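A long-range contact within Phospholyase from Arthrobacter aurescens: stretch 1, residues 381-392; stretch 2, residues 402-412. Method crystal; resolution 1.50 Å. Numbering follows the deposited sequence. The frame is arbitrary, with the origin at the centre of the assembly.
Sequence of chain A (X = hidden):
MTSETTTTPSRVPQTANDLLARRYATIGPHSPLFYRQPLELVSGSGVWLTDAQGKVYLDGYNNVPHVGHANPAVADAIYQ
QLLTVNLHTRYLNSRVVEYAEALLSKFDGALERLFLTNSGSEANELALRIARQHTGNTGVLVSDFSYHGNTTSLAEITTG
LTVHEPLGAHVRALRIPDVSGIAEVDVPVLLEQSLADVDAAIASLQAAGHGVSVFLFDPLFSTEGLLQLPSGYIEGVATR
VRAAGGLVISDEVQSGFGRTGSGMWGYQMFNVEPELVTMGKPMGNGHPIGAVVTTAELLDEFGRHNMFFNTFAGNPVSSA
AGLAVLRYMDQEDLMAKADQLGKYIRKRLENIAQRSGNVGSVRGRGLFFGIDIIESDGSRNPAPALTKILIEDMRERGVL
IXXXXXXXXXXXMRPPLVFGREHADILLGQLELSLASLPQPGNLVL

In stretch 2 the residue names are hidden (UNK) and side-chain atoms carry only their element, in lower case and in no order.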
# COMPACT_ATOMS: atom_id res chain seq x y z
N ASN A 381 -24.14 -8.39 -32.42
CA ASN A 381 -23.34 -7.25 -31.91
C ASN A 381 -23.38 -7.17 -30.35
O ASN A 381 -24.43 -7.42 -29.76
CB ASN A 381 -23.82 -5.92 -32.45
CG ASN A 381 -23.48 -5.74 -33.93
OD1 ASN A 381 -22.66 -6.47 -34.47
ND2 ASN A 381 -24.07 -4.74 -34.55
N PRO A 382 -22.26 -6.73 -29.74
CA PRO A 382 -22.27 -6.43 -28.29
C PRO A 382 -23.39 -5.53 -27.90
O PRO A 382 -23.70 -4.56 -28.64
CB PRO A 382 -20.92 -5.76 -28.06
CG PRO A 382 -20.04 -6.46 -29.07
CD PRO A 382 -20.90 -6.65 -30.30
N ALA A 383 -24.06 -5.82 -26.79
CA ALA A 383 -25.17 -5.04 -26.30
C ALA A 383 -24.98 -4.48 -24.89
O ALA A 383 -25.61 -4.92 -23.94
CB ALA A 383 -26.41 -5.89 -26.39
N PRO A 384 -24.17 -3.42 -24.77
CA PRO A 384 -23.93 -2.80 -23.48
C PRO A 384 -25.17 -2.28 -22.81
O PRO A 384 -25.33 -2.39 -21.60
CB PRO A 384 -22.86 -1.74 -23.76
CG PRO A 384 -22.90 -1.51 -25.25
CD PRO A 384 -23.27 -2.84 -25.83
N ALA A 385 -26.10 -1.66 -23.58
CA ALA A 385 -27.26 -1.14 -22.89
C ALA A 385 -28.17 -2.25 -22.26
O ALA A 385 -28.73 -2.04 -21.21
CB ALA A 385 -28.15 -0.27 -23.86
N LEU A 386 -28.28 -3.40 -22.97
CA LEU A 386 -29.05 -4.55 -22.45
C LEU A 386 -28.31 -5.14 -21.18
O LEU A 386 -28.96 -5.56 -20.20
CB LEU A 386 -29.22 -5.66 -23.47
CG LEU A 386 -30.03 -5.36 -24.78
CD1 LEU A 386 -30.26 -6.53 -25.66
CD2 LEU A 386 -31.33 -4.69 -24.39
N THR A 387 -27.00 -5.09 -21.23
CA THR A 387 -26.19 -5.56 -20.05
C THR A 387 -26.50 -4.73 -18.83
O THR A 387 -26.68 -5.25 -17.73
CB THR A 387 -24.63 -5.54 -20.40
OG1 THR A 387 -24.39 -6.19 -21.62
CG2 THR A 387 -23.81 -6.27 -19.34
N LYS A 388 -26.58 -3.38 -18.96
CA LYS A 388 -26.91 -2.51 -17.85
C LYS A 388 -28.31 -2.78 -17.28
O LYS A 388 -28.57 -2.77 -16.08
CB LYS A 388 -26.74 -1.02 -18.29
CG LYS A 388 -27.14 -0.05 -17.25
CD LYS A 388 -26.25 -0.01 -16.09
CE LYS A 388 -26.53 1.26 -15.22
NZ LYS A 388 -25.94 1.02 -13.91
N ILE A 389 -29.26 -2.97 -18.22
CA ILE A 389 -30.67 -3.36 -17.85
C ILE A 389 -30.67 -4.61 -16.94
O ILE A 389 -31.32 -4.64 -15.86
CB ILE A 389 -31.57 -3.57 -19.12
CG1 ILE A 389 -31.86 -2.21 -19.76
CG2 ILE A 389 -32.82 -4.30 -18.75
CD1 ILE A 389 -32.57 -2.28 -21.12
N LEU A 390 -29.91 -5.62 -17.38
CA LEU A 390 -29.81 -6.88 -16.59
C LEU A 390 -29.19 -6.67 -15.17
O LEU A 390 -29.66 -7.24 -14.17
CB LEU A 390 -29.04 -7.91 -17.33
CG LEU A 390 -29.65 -8.49 -18.65
CD1 LEU A 390 -28.64 -9.26 -19.48
CD2 LEU A 390 -30.83 -9.42 -18.33
N ILE A 391 -28.12 -5.88 -15.14
CA ILE A 391 -27.49 -5.61 -13.81
C ILE A 391 -28.44 -4.89 -12.82
O ILE A 391 -28.56 -5.27 -11.65
CB ILE A 391 -26.17 -4.81 -14.03
CG1 ILE A 391 -25.16 -5.69 -14.69
CG2 ILE A 391 -25.63 -4.21 -12.73
CD1 ILE A 391 -23.96 -4.92 -15.30
N GLU A 392 -29.17 -3.84 -13.33
CA GLU A 392 -30.12 -3.16 -12.46
C GLU A 392 -31.33 -4.04 -12.10
O GLU A 392 -31.84 -3.98 -10.95
CB GLU A 392 -30.55 -1.85 -13.14
CG GLU A 392 -29.43 -0.83 -13.28
CD GLU A 392 -29.06 -0.05 -12.00
OE1 GLU A 392 -29.78 -0.19 -11.01
OE2 GLU A 392 -28.09 0.81 -12.10
N UNK A 402 -22.10 -7.61 -11.72
CA UNK A 402 -21.49 -6.50 -12.47
C UNK A 402 -21.17 -6.92 -13.92
O UNK A 402 -21.67 -7.90 -14.49
o UNK A 402 -19.99 -4.61 -12.21
c UNK A 402 -20.25 -5.96 -11.75
N UNK A 403 -20.29 -6.14 -14.59
CA UNK A 403 -19.83 -6.45 -15.96
C UNK A 403 -18.38 -6.08 -16.21
O UNK A 403 -17.80 -5.28 -15.41
c UNK A 403 -21.46 -3.53 -17.99
n UNK A 403 -21.79 -2.12 -17.67
c UNK A 403 -20.69 -5.75 -17.02
n UNK A 403 -22.84 -0.10 -18.10
n UNK A 403 -22.94 -1.76 -19.73
c UNK A 403 -22.51 -1.33 -18.49
c UNK A 403 -20.75 -4.25 -16.82
N UNK A 404 -17.82 -6.64 -17.27
CA UNK A 404 -16.45 -6.40 -17.68
C UNK A 404 -16.37 -6.35 -19.20
O UNK A 404 -17.31 -6.74 -19.91
c UNK A 404 -15.09 -7.35 -15.77
c UNK A 404 -15.84 -8.92 -17.49
c UNK A 404 -15.43 -7.53 -17.19
N UNK A 405 -15.18 -6.04 -19.72
CA UNK A 405 -14.82 -6.16 -21.12
C UNK A 405 -14.76 -4.81 -21.87
O UNK A 405 -15.47 -3.87 -21.48
N UNK A 406 -14.04 -4.82 -23.01
CA UNK A 406 -13.89 -3.59 -23.79
C UNK A 406 -15.18 -3.08 -24.45
O UNK A 406 -15.31 -1.84 -24.72
c UNK A 406 -12.87 -3.99 -24.83
c UNK A 406 -13.23 -5.90 -23.55
c UNK A 406 -12.92 -5.45 -24.94
N UNK A 407 -16.17 -3.94 -24.62
CA UNK A 407 -17.47 -3.51 -25.11
C UNK A 407 -18.53 -3.44 -24.03
O UNK A 407 -19.73 -3.29 -24.30
n UNK A 407 -16.43 -3.53 -28.11
c UNK A 407 -16.16 -5.67 -27.71
c UNK A 407 -16.87 -4.58 -27.32
c UNK A 407 -15.50 -3.97 -28.94
n UNK A 407 -15.32 -5.26 -28.72
c UNK A 407 -17.91 -4.40 -26.25
N UNK A 408 -18.15 -3.57 -22.73
CA UNK A 408 -19.03 -3.37 -21.61
C UNK A 408 -20.27 -4.29 -21.64
O UNK A 408 -21.37 -3.90 -21.16
c UNK A 408 -19.12 -1.24 -20.25
c UNK A 408 -19.45 -1.87 -21.54
o UNK A 408 -19.31 -0.02 -20.23
o UNK A 408 -18.69 -1.91 -19.26
N UNK A 409 -20.06 -5.52 -22.09
CA UNK A 409 -21.17 -6.47 -22.29
C UNK A 409 -20.97 -7.88 -21.76
O UNK A 409 -21.71 -8.79 -22.14
o UNK A 409 -19.29 -7.02 -24.45
c UNK A 409 -21.51 -6.54 -23.79
n UNK A 409 -20.88 -8.24 -25.38
c UNK A 409 -20.49 -7.31 -24.58
N UNK A 410 -19.92 -8.11 -20.93
CA UNK A 410 -19.74 -9.45 -20.33
C UNK A 410 -20.22 -9.41 -18.90
O UNK A 410 -19.67 -8.71 -18.05
c UNK A 410 -18.16 -11.32 -19.80
c UNK A 410 -18.30 -9.94 -20.44
c UNK A 410 -17.78 -9.92 -21.87
N UNK A 411 -21.35 -10.10 -18.65
CA UNK A 411 -21.96 -10.14 -17.33
C UNK A 411 -21.09 -11.01 -16.45
O UNK A 411 -20.70 -12.08 -16.92
c UNK A 411 -24.50 -10.29 -16.63
c UNK A 411 -23.45 -10.64 -17.57
c UNK A 411 -25.72 -11.07 -16.95
c UNK A 411 -24.80 -8.80 -16.65
N UNK A 412 -20.69 -10.47 -15.29
CA UNK A 412 -19.67 -11.08 -14.44
C UNK A 412 -20.21 -11.49 -13.10
O UNK A 412 -20.83 -10.66 -12.39
c UNK A 412 -18.64 -10.09 -14.15
c UNK A 412 -15.79 -8.76 -12.79
c UNK A 412 -17.04 -9.46 -12.39
n UNK A 412 -15.19 -8.03 -11.66
c UNK A 412 -17.50 -10.57 -13.30

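Position 402 carries one carbon followed by one oxygen. Its CA-to-CB bond points away from the helix, and its backbone C lies 3.7 Å from CD1 of Ile-391. A single carbon bearing a hydroxyl identifies Ser-402.

Position 403 has a chain of three carbons, a nitrogen, and then a carbon holding two more nitrogens, and this chain runs along stretch 1 past Ile-391, Thr-387 and Pro-384. The terminal guanidinium is that of Arg-403. Its aliphatic part packs on the helix, with CG 3.6 Å from CD1 of Ile-391 and CD 3.9 Å from CG2 of Thr-387. The CA of Lys-388 covers one face of the guanidinium, and NH1 comes within 3.1 Å of the Pro-384 carbonyl O.

At position 404 three carbons, forked at the first, touch nothing on stretch 1; this is Val-404. Its backbone pairs with position 410 in both directions, joining the two strands of a hairpin.

Position 405 has no side-chain atoms and makes no contact with stretch 1. It is Gly-405, and its phi/psi of 105/159 would jam a CB against the preceding carbonyl O. Position 406 shows three carbons closing a ring onto the backbone N, also clear of the helix, and is therefore Pro-406.

Position 407 bears one carbon and then a five-membered ring of three carbons and two nitrogens; its CB lies 3.8 Å from CB of Pro-382, and its carbonyl O 3.5 Å from CB of Pro-384. The imidazole identifies His-407.

At position 408 two carbons, the second carrying two oxygens, form a carboxylate; CB sits 4.1 Å from CB of Pro-384. This is Asp-408, which ends the type I turn begun at Gly-405. Its carbonyl O accepts a hydrogen bond from Arg-403 NH1 (3.0 Å), which ties the arginine to the turn.

Position 409 has two carbons, the second carrying one oxygen and one nitrogen, and its CB is 3.6 Å from OG1 of Thr-387. Because the amide nitrogen is distinct from the oxygen, it is Asn-409; ND2 reaches 3.7 Å from CB of Pro-382 and is hydrogen-bonded elsewhere in the structure.

Position 410, with three carbons forked at the first, points away from stretch 1 and is Val-410. Position 411 has four carbons forked at the second, directed toward the helix: Leu-411. Its CD1 meets CG1 of Ile-391 at 3.7 Å and CG2 of Thr-387 at 3.8 Å. Four carbons in a row ending in nitrogen make position 412 Lys-412, which does not reach stretch 1.

The contact thus rests on packing, burying 558 Å² in all. Arg-403 and Leu-411, from the two strands, meet Thr-387 and Ile-391, one helical turn apart, while the 407–409 loop fits against Pro-382 and Pro-384 at the helix start. Thr-387 OG1 donates to the Ala-383 carbonyl O (2.9 Å), leaving its methyl group to pack between Arg-403 and Leu-411.

Stretch 2 402-412: SRVGPHDNVLK
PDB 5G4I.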